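Local coordinates for protein zinc chaperone AztD (Citrobacter koseri, PDB 6CMK) that acts as a periplasmic zinc chaperone, binding zinc with high affinity and handing one zinc ion directly to the solute-binding protein AztC of the AztABCD transport system, at residues T78-Q83 with G87-I92; Y363-D366 with K371-V374. All coordinates share one frame; numbering follows the deposited sequence.

Contact 1: residues T78-Q83 with G87-I92; sequences TIFAIQ and GVVSTI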
ATOM      1  N   THR B  78       0.247  -0.614  15.268  1.00 15.73           N
ATOM      2  CA  THR B  78       0.392  -0.003  16.584  1.00 14.61           C
ATOM      3  C   THR B  78      -0.591   1.141  16.751  1.00 14.05           C
ATOM      4  O   THR B  78      -0.916   1.845  15.789  1.00 15.05           O
ATOM      5  CB  THR B  78       1.818   0.508  16.818  1.00 17.76           C
ATOM      6  OG1 THR B  78       2.165   1.472  15.823  1.00 20.39           O
ATOM      7  CG2 THR B  78       2.805  -0.647  16.782  1.00 22.93           C
ATOM      8  N   ILE B  79      -1.078   1.271  17.986  1.00 14.20           N
ATOM      9  CA  ILE B  79      -1.931   2.350  18.460  1.00 16.14           C
ATOM     10  C   ILE B  79      -1.158   3.059  19.559  1.00 14.52           C
ATOM     11  O   ILE B  79      -0.621   2.402  20.454  1.00 16.20           O
ATOM     12  CB  ILE B  79      -3.263   1.824  19.032  1.00 16.98           C
ATOM     13  CG1 ILE B  79      -3.978   0.890  18.056  1.00 19.79           C
ATOM     14  CG2 ILE B  79      -4.155   2.978  19.473  1.00 19.94           C
ATOM     15  CD1 ILE B  79      -4.364   1.540  16.782  1.00 17.77           C
ATOM     16  N   PHE B  80      -1.098   4.378  19.497  1.00 15.40           N
ATOM     17  CA  PHE B  80      -0.438   5.165  20.529  1.00 16.91           C
ATOM     18  C   PHE B  80      -1.473   5.964  21.305  1.00 15.12           C
ATOM     19  O   PHE B  80      -2.397   6.536  20.724  1.00 17.25           O
ATOM     20  CB  PHE B  80       0.629   6.073  19.917  1.00 16.74           C
ATOM     21  CG  PHE B  80       1.808   5.307  19.384  1.00 19.58           C
ATOM     22  CD1 PHE B  80       1.753   4.714  18.142  1.00 24.39           C
ATOM     23  CD2 PHE B  80       2.952   5.149  20.142  1.00 28.64           C
ATOM     24  CE1 PHE B  80       2.834   3.990  17.652  1.00 24.05           C
ATOM     25  CE2 PHE B  80       4.032   4.427  19.661  1.00 32.71           C
ATOM     26  CZ  PHE B  80       3.967   3.848  18.412  1.00 27.31           C
ATOM     27  N   ALA B  81      -1.320   5.963  22.624  1.00 17.37           N
ATOM     28  CA  ALA B  81      -2.267   6.584  23.544  1.00 17.30           C
ATOM     29  C   ALA B  81      -1.524   7.708  24.261  1.00 16.30           C
ATOM     30  O   ALA B  81      -0.744   7.461  25.191  1.00 17.58           O
ATOM     31  CB  ALA B  81      -2.834   5.553  24.517  1.00 20.70           C
ATOM     32  N   ILE B  82      -1.753   8.933  23.806  1.00 16.63           N
ATOM     33  CA  ILE B  82      -1.049  10.105  24.302  1.00 17.50           C
ATOM     34  C   ILE B  82      -1.825  10.638  25.501  1.00 21.34           C
ATOM     35  O   ILE B  82      -3.007  10.987  25.382  1.00 19.12           O
ATOM     36  CB  ILE B  82      -0.909  11.175  23.205  1.00 18.23           C
ATOM     37  CG1 ILE B  82       0.053  10.732  22.094  1.00 20.29           C
ATOM     38  CG2 ILE B  82      -0.369  12.474  23.797  1.00 21.46           C
ATOM     39  CD1 ILE B  82      -0.477   9.702  21.100  1.00 18.65           C
ATOM     40  N   GLN B  83      -1.156  10.718  26.653  1.00 19.17           N
ATOM     41  CA  GLN B  83      -1.773  11.109  27.921  1.00 21.97           C
ATOM     42  C   GLN B  83      -1.119  12.402  28.410  1.00 21.30           C
ATOM     43  O   GLN B  83      -0.197  12.387  29.226  1.00 21.79           O
ATOM     44  CB  GLN B  83      -1.633   9.974  28.921  1.00 18.66           C
ATOM     45  CG  GLN B  83      -2.308   8.690  28.451  1.00 22.89           C
ATOM     46  CD  GLN B  83      -1.656   7.442  28.999  1.00 23.75           C
ATOM     47  OE1 GLN B  83      -1.647   7.214  30.201  1.00 22.32           O
ATOM     48  NE2 GLN B  83      -1.091   6.626  28.108  1.00 19.32           N
ATOM     49  N   GLY B  87       1.888  12.724  31.481  1.00 23.97           N
ATOM     50  CA  GLY B  87       3.291  12.766  31.107  1.00 23.36           C
ATOM     51  C   GLY B  87       3.806  11.519  30.422  1.00 21.12           C
ATOM     52  O   GLY B  87       4.996  11.207  30.532  1.00 23.76           O
ATOM     53  N   VAL B  88       2.951  10.798  29.701  1.00 19.57           N
ATOM     54  CA  VAL B  88       3.350   9.510  29.148  1.00 22.38           C
ATOM     55  C   VAL B  88       2.587   9.259  27.862  1.00 23.37           C
ATOM     56  O   VAL B  88       1.464   9.732  27.680  1.00 18.38           O
ATOM     57  CB  VAL B  88       3.101   8.366  30.158  1.00 24.80           C
ATOM     58  CG1 VAL B  88       1.608   8.198  30.412  1.00 32.61           C
ATOM     59  CG2 VAL B  88       3.728   7.067  29.679  1.00 36.85           C
ATOM     60  N   VAL B  89       3.206   8.492  26.974  1.00 18.21           N
ATOM     61  CA  VAL B  89       2.540   7.934  25.803  1.00 17.53           C
ATOM     62  C   VAL B  89       2.679   6.423  25.911  1.00 20.21           C
ATOM     63  O   VAL B  89       3.795   5.908  26.051  1.00 21.65           O
ATOM     64  CB  VAL B  89       3.142   8.455  24.488  1.00 16.20           C
ATOM     65  CG1 VAL B  89       2.353   7.937  23.293  1.00 19.39           C
ATOM     66  CG2 VAL B  89       3.195   9.977  24.491  1.00 20.03           C
ATOM     67  N   SER B  90       1.550   5.722  25.891  1.00 18.03           N
ATOM     68  CA  SER B  90       1.526   4.268  25.929  1.00 18.07           C
ATOM     69  C   SER B  90       1.357   3.742  24.518  1.00 17.86           C
ATOM     70  O   SER B  90       0.887   4.447  23.625  1.00 20.98           O
ATOM     71  CB  SER B  90       0.386   3.742  26.803  1.00 22.88           C
ATOM     72  OG  SER B  90       0.523   4.169  28.141  1.00 23.21           O
ATOM     73  N   THR B  91       1.739   2.483  24.329  1.00 17.64           N
ATOM     74  CA  THR B  91       1.751   1.878  23.008  1.00 16.10           C
ATOM     75  C   THR B  91       1.047   0.534  23.055  1.00 15.72           C
ATOM     76  O   THR B  91       1.306  -0.284  23.942  1.00 15.63           O
ATOM     77  CB  THR B  91       3.183   1.723  22.512  1.00 25.83           C
ATOM     78  OG1 THR B  91       3.831   0.674  23.233  1.00 46.13           O
ATOM     79  CG2 THR B  91       3.926   3.013  22.747  1.00 24.38           C
ATOM     80  N   ILE B  92       0.172   0.311  22.082  1.00 20.86           N
ATOM     81  CA  ILE B  92      -0.651  -0.885  21.985  1.00 17.51           C
ATOM     82  C   ILE B  92      -0.333  -1.571  20.663  1.00 18.55           C
ATOM     83  O   ILE B  92      -0.305  -0.921  19.610  1.00 17.79           O
ATOM     84  CB  ILE B  92      -2.149  -0.528  22.065  1.00 17.76           C
ATOM     85  CG1 ILE B  92      -2.504   0.007  23.454  1.00 21.11           C
ATOM     86  CG2 ILE B  92      -3.029  -1.734  21.722  1.00 21.12           C
ATOM     87  CD1 ILE B  92      -3.854   0.726  23.507  1.00 23.69           C
TER

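Contact 2: residues Y363-D366 with K371-V374; sequences YVTD and KIIV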
ATOM      1  N   TYR B 363     -18.435   4.930  12.418  1.00 13.47           N
ATOM      2  CA  TYR B 363     -18.618   4.813  13.862  1.00 15.68           C
ATOM      3  C   TYR B 363     -18.558   6.198  14.484  1.00 14.94           C
ATOM      4  O   TYR B 363     -17.615   6.954  14.234  1.00 16.78           O
ATOM      5  CB  TYR B 363     -17.549   3.910  14.489  1.00 15.11           C
ATOM      6  CG  TYR B 363     -17.559   2.525  13.925  1.00 13.64           C
ATOM      7  CD1 TYR B 363     -16.976   2.260  12.691  1.00 16.43           C
ATOM      8  CD2 TYR B 363     -18.194   1.485  14.593  1.00 15.35           C
ATOM      9  CE1 TYR B 363     -17.013   0.999  12.147  1.00 16.30           C
ATOM     10  CE2 TYR B 363     -18.225   0.210  14.051  1.00 18.81           C
ATOM     11  CZ  TYR B 363     -17.623  -0.016  12.829  1.00 16.71           C
ATOM     12  OH  TYR B 363     -17.649  -1.281  12.267  1.00 22.82           O
ATOM     13  N   VAL B 364     -19.559   6.526  15.295  1.00 16.34           N
ATOM     14  CA  VAL B 364     -19.651   7.833  15.930  1.00 15.08           C
ATOM     15  C   VAL B 364     -19.828   7.606  17.421  1.00 15.66           C
ATOM     16  O   VAL B 364     -20.816   6.993  17.842  1.00 18.33           O
ATOM     17  CB  VAL B 364     -20.818   8.671  15.371  1.00 16.57           C
ATOM     18  CG1 VAL B 364     -20.894  10.011  16.099  1.00 18.86           C
ATOM     19  CG2 VAL B 364     -20.661   8.885  13.872  1.00 17.59           C
ATOM     20  N   THR B 365     -18.883   8.094  18.221  1.00 15.61           N
ATOM     21  CA  THR B 365     -19.036   7.966  19.657  1.00 17.00           C
ATOM     22  C   THR B 365     -20.078   8.958  20.151  1.00 17.81           C
ATOM     23  O   THR B 365     -20.215  10.065  19.622  1.00 18.60           O
ATOM     24  CB  THR B 365     -17.715   8.188  20.385  1.00 17.75           C
ATOM     25  OG1 THR B 365     -17.202   9.497  20.097  1.00 20.84           O
ATOM     26  CG2 THR B 365     -16.699   7.138  19.962  1.00 20.19           C
ATOM     27  N   ASP B 366     -20.833   8.530  21.153  1.00 17.77           N
ATOM     28  CA  ASP B 366     -21.870   9.347  21.784  1.00 18.31           C
ATOM     29  C   ASP B 366     -21.560   9.297  23.270  1.00 22.65           C
ATOM     30  O   ASP B 366     -22.197   8.549  24.025  1.00 23.49           O
ATOM     31  CB  ASP B 366     -23.276   8.834  21.465  1.00 18.66           C
ATOM     32  CG  ASP B 366     -24.355   9.814  21.864  1.00 26.99           C
ATOM     33  OD1 ASP B 366     -24.043  10.737  22.643  1.00 31.25           O
ATOM     34  OD2 ASP B 366     -25.516   9.663  21.414  1.00 27.02           O
ATOM     35  N   LYS B 371     -22.386   5.022  24.288  1.00 21.74           N
ATOM     36  CA  LYS B 371     -22.574   4.139  23.144  1.00 25.85           C
ATOM     37  C   LYS B 371     -21.813   4.669  21.940  1.00 24.45           C
ATOM     38  O   LYS B 371     -21.351   5.814  21.920  1.00 20.41           O
ATOM     39  CB  LYS B 371     -24.062   3.959  22.804  1.00 29.43           C
ATOM     40  CG  LYS B 371     -24.788   5.206  22.299  1.00 28.73           C
ATOM     41  CD  LYS B 371     -26.308   4.963  22.122  1.00 32.46           C
ATOM     42  CE  LYS B 371     -27.012   4.609  23.437  1.00 53.40           C
ATOM     43  NZ  LYS B 371     -28.447   4.217  23.283  1.00 50.80           N
ATOM     44  N   ILE B 372     -21.647   3.785  20.955  1.00 19.08           N
ATOM     45  CA  ILE B 372     -21.134   4.125  19.637  1.00 16.83           C
ATOM     46  C   ILE B 372     -22.230   3.802  18.636  1.00 19.08           C
ATOM     47  O   ILE B 372     -22.760   2.686  18.643  1.00 18.33           O
ATOM     48  CB  ILE B 372     -19.854   3.334  19.305  1.00 17.39           C
ATOM     49  CG1 ILE B 372     -18.780   3.599  20.365  1.00 24.02           C
ATOM     50  CG2 ILE B 372     -19.355   3.673  17.899  1.00 18.67           C
ATOM     51  CD1 ILE B 372     -17.585   2.663  20.268  1.00 27.79           C
ATOM     52  N   ILE B 373     -22.565   4.769  17.782  1.00 18.10           N
ATOM     53  CA  ILE B 373     -23.536   4.556  16.711  1.00 20.00           C
ATOM     54  C   ILE B 373     -22.802   4.017  15.490  1.00 15.88           C
ATOM     55  O   ILE B 373     -21.718   4.498  15.143  1.00 15.34           O
ATOM     56  CB  ILE B 373     -24.283   5.858  16.363  1.00 19.94           C
ATOM     57  CG1 ILE B 373     -24.861   6.522  17.614  1.00 22.63           C
ATOM     58  CG2 ILE B 373     -25.366   5.576  15.329  1.00 19.61           C
ATOM     59  CD1 ILE B 373     -25.641   5.602  18.526  1.00 30.93           C
ATOM     60  N   VAL B 374     -23.392   3.022  14.826  1.00 15.92           N
ATOM     61  CA  VAL B 374     -22.780   2.383  13.662  1.00 15.32           C
ATOM     62  C   VAL B 374     -23.656   2.653  12.448  1.00 17.02           C
ATOM     63  O   VAL B 374     -24.852   2.343  12.465  1.00 18.45           O
ATOM     64  CB  VAL B 374     -22.601   0.868  13.865  1.00 17.88           C
ATOM     65  CG1 VAL B 374     -21.820   0.268  12.706  1.00 20.03           C
ATOM     66  CG2 VAL B 374     -21.906   0.568  15.184  1.00 17.88           C
TER

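Contact 1: residues T78-Q83 with G87-I92
Gln-83 and Ser-90 meet because both first torsions place the next atom beside the backbone N and anti to the carbonyl carbon: CG of Gln-83 (chi1 -60°) and OG of Ser-90 (chi1 -61°). The glutamine chain then runs back over the face that also carries Ala-81, so that Gln-83 NE2 donates to Ser-90 OG at 2.9 Å. A second bond, from Gln-83 NE2 to Ala-81 O at 3.1 Å, returns to its own strand. Both acceptors lie in the plane of the amide, which fixes its rotation. Ala-81 O takes this donor on one face of its carbonyl plane and Ser-90 N on the other. OE1 is held by the backbone N atoms of Lys-65 and Gly-66, so the buried amide is satisfied at both ends.

The backbones form an antiparallel hairpin, their short axes at 160°. Paired bonds join Ile-79 with Ile-92 and Ala-81 with Ser-90, and Gln-83 N reaches Val-88 O at 3.0 Å. Near the turn, Gly-87, with positive phi, and Val-88 both face Gln-83 in a G1 beta bulge, where the bond from Gly-87 N to Gln-83 O is weak.

The face bearing Phe-80, Ile-82, Val-89 and Thr-91 packs mainly through carbon atoms. Thr-91 CG2 lies 3.4 Å from Phe-80 CE2, the side chains running alongside each other, while Thr-91 OG1 bonds to Leu-117 O. Ile-82 CG1 packs against Val-89 CG1 at 3.8 Å.

Within this beta-propeller blade, strand 69-72 pairs with 78-83, and strand 113-120 pairs with the segment 87-92. Strands 124-130 and 133-138 of the next sheet pack on the Phe-80 face through Pro-124, Phe-127, Ile-134 and Gln-136.

Contact 2: residues Y363-D366 with K371-V374
Tyr-363 opens the pairing beside Val-374, in an antiparallel beta hairpin that supplies the two central strands of a four-stranded propeller blade; the short axes run at 152°. The tyrosine ring lies alongside the valine, Tyr-363 CE2 being 3.8 Å from Val-374 CG1, while Ile-372 CG2 sits near the ring plane at its edge and 3.9 Å from Tyr-363 CB. Ile-372 can reach back in this way because its CG2 stands anti to the backbone N, its CG1 branch being directed instead to Thr-365. The tyrosine OH bonds to Ala-53 O, outside the hairpin.

Val-364 carries the reciprocal backbone pair with Ile-373: Val-364 N donates to Ile-373 O at 3.0 Å, and Val-364 O accepts from Ile-373 N at 2.8 Å. On the face shared with Tyr-363, Thr-365 offers its methyl, CG2, to Ile-372 CG1 at 4.1 Å, a side-by-side van der Waals contact. Its OG1 bonds to both Arg-354 N and Phe-393 O, and strands 32-42 and 392-403 of the adjoining sheet pack against this face.

Asp-366 ends the paired run opposite Lys-371, but opposite charge does not make a salt bridge here: Asp-366 OD2 and Lys-371 NZ remain 6.5 Å apart. Asp-366 OD1 bonds to Tyr-342 OH, and Lys-371 NZ forms its salt bridge with Glu-385. The hydrogen bond between the two runs from Asp-366 N to Lys-371 O, 2.9 Å long.

Contacts 1 and 2 are both hairpins of central strands in propeller blades, yet they belong to different sheets and do not touch: their centres lie about 22 Å apart and their nearest atoms about 13 Å. The centre of contact 1 lies about 13 Å from the centre of the chain, against about 18 Å for contact 2, and its Ile-82 side chain is about 10 Å from a bound zinc ion, whereas contact 2 lies away from the annotated sites. Both are largely buried, with Gly-87 and Lys-371 partly exposed. Their polar chemistry also differs: in contact 1 a side-chain amide links the strands directly, while in contact 2 the charged groups turn to partners elsewhere and only backbone hydrogen bonds cross.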